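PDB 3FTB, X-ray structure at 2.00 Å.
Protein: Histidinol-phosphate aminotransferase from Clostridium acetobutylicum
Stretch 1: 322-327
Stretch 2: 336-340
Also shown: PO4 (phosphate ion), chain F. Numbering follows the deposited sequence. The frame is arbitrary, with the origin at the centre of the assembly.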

# COMPACT_ATOMS: atom_id res chain seq x y z
N VAL A 322 14.04 -2.58 -25.81
CA VAL A 322 12.60 -2.35 -25.80
C VAL A 322 12.35 -0.86 -25.96
O VAL A 322 13.02 -0.05 -25.33
N ILE A 323 11.40 -0.50 -26.82
CA ILE A 323 10.92 0.88 -26.87
C ILE A 323 9.43 0.94 -26.51
O ILE A 323 8.81 -0.08 -26.20
N ARG A 324 8.87 2.14 -26.56
CA ARG A 324 7.46 2.30 -26.26
C ARG A 324 6.69 2.71 -27.50
O ARG A 324 6.83 3.83 -28.00
N ARG A 325 5.90 1.78 -28.01
CA ARG A 325 4.99 2.06 -29.09
C ARG A 325 3.86 2.90 -28.53
O ARG A 325 3.24 2.53 -27.54
N CYS A 326 3.60 4.03 -29.15
CA CYS A 326 2.63 4.96 -28.63
C CYS A 326 1.24 4.73 -29.20
O CYS A 326 0.39 5.62 -29.18
N CYS A 327 1.01 3.51 -29.70
CA CYS A 327 -0.26 3.14 -30.32
C CYS A 327 -1.45 3.43 -29.41
O CYS A 327 -2.44 4.04 -29.85
N PHE A 336 4.39 7.33 -33.92
CA PHE A 336 4.99 7.85 -32.69
C PHE A 336 5.54 6.71 -31.84
O PHE A 336 4.92 5.64 -31.74
N VAL A 337 6.71 6.94 -31.26
CA VAL A 337 7.34 5.98 -30.37
C VAL A 337 7.99 6.81 -29.26
O VAL A 337 8.34 7.98 -29.48
N ARG A 338 8.15 6.22 -28.08
CA ARG A 338 8.75 6.93 -26.94
C ARG A 338 10.04 6.24 -26.50
O ARG A 338 10.08 5.02 -26.35
N PHE A 339 11.09 7.02 -26.31
CA PHE A 339 12.37 6.46 -25.85
C PHE A 339 12.74 7.05 -24.50
O PHE A 339 12.55 8.24 -24.24
N ALA A 340 13.29 6.22 -23.63
CA ALA A 340 13.82 6.72 -22.37
C ALA A 340 15.15 7.41 -22.63
O ALA A 340 15.79 7.19 -23.66

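Two antiparallel strands meet here, burying 375 Å² between them. Val322 lies out of reach of the partner stretch. Ile323 points toward it, with chi1 in p. Its CD1 packs on Val337 CG1 at 3.4 Å, and its CG2 lies 3.6 Å from Phe339 CE1. Phe339 starts sideways, but its m rotamer brings the ring nearer.

Arg324 pairs with Arg338 through two backbone hydrogen bonds: Arg324 N to Arg338 O, 3.1 Å, and Arg338 N to Arg324 O, 2.7 Å. Both side chains leave on the same face of the sheet with chi1 in t. Arg324 CG lies over one face of the Arg338 guanidinium, 3.8 Å from CZ. Like charges come close, with Arg324 NE 4.0 Å from Arg338 NH2. A phosphate ion, probably from the crystallisation liquor, offsets them. Its O4 accepts from both Arg324 NE (3.2 Å) and Arg338 NH2 (2.9 Å).

Arg325 and Val337, both m, share the other face, but the Arg325 side chain comes no closer to the partner stretch than 5.2 Å (Arg325 CG to Val337 CG1). Cys326 points toward that stretch, also m. Its CB meets Phe336 CB at 3.9 Å, and its SG lies 3.9 Å from Arg338 CB. Cys326 N gives a weak hydrogen bond to Phe336 O, 3.3 Å; water 1 also bridges these two atoms. Cys327 points away.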

# COMPACT_ATOMS: atom_id res chain seq x y z
CB VAL A 322 11.97 -2.83 -24.48
CG1 VAL A 322 10.44 -2.75 -24.58
CG2 VAL A 322 12.42 -4.24 -24.16
CB ILE A 323 11.11 1.53 -28.26
CG1 ILE A 323 10.19 0.87 -29.31
CG2 ILE A 323 12.58 1.47 -28.68
CD1 ILE A 323 9.71 1.82 -30.40
CB ARG A 324 7.24 3.32 -25.14
CG ARG A 324 5.81 3.38 -24.62
CD ARG A 324 5.45 2.11 -23.86
NE ARG A 324 4.35 2.34 -22.93
CZ ARG A 324 3.10 2.59 -23.29
NH1 ARG A 324 2.79 2.65 -24.58
NH2 ARG A 324 2.16 2.79 -22.37
CB ARG A 325 4.46 0.76 -29.67
CG ARG A 325 5.55 -0.10 -30.27
CD ARG A 325 5.05 -1.49 -30.50
NE ARG A 325 3.79 -1.49 -31.23
CZ ARG A 325 3.07 -2.58 -31.45
NH1 ARG A 325 3.49 -3.75 -30.99
NH2 ARG A 325 1.93 -2.49 -32.12
CB CYS A 326 3.10 6.40 -28.88
SG CYS A 326 4.52 6.78 -27.83
CB CYS A 327 -0.26 1.66 -30.71
SG CYS A 327 0.80 1.24 -32.10
CB PHE A 336 3.99 8.68 -31.88
CG PHE A 336 3.41 9.83 -32.63
CD1 PHE A 336 3.88 11.12 -32.43
CD2 PHE A 336 2.38 9.63 -33.55
CE1 PHE A 336 3.34 12.19 -33.13
CE2 PHE A 336 1.83 10.69 -34.25
CZ PHE A 336 2.31 11.97 -34.04
CB VAL A 337 8.44 5.19 -31.07
CG1 VAL A 337 7.85 4.19 -32.06
CG2 VAL A 337 9.39 6.15 -31.77
CB ARG A 338 7.77 7.03 -25.76
CG ARG A 338 8.24 7.93 -24.61
CD ARG A 338 7.38 7.73 -23.36
NE ARG A 338 7.68 6.46 -22.70
CZ ARG A 338 6.82 5.79 -21.93
NH1 ARG A 338 5.59 6.25 -21.73
NH2 ARG A 338 7.20 4.64 -21.36
CB PHE A 339 13.50 6.77 -26.85
CG PHE A 339 13.24 6.31 -28.27
CD1 PHE A 339 12.31 5.30 -28.54
CD2 PHE A 339 13.95 6.88 -29.33
CE1 PHE A 339 12.08 4.88 -29.86
CE2 PHE A 339 13.73 6.46 -30.64
CZ PHE A 339 12.79 5.45 -30.90
CB ALA A 340 13.99 5.60 -21.36
P PO4 F . 4.09 4.46 -19.23
O1 PO4 F . 3.82 3.89 -17.86
O2 PO4 F . 2.78 4.73 -19.94
O3 PO4 F . 4.86 5.75 -19.09
O4 PO4 F . 4.92 3.47 -20.03
O HOH W 1 4.38 3.24 -32.03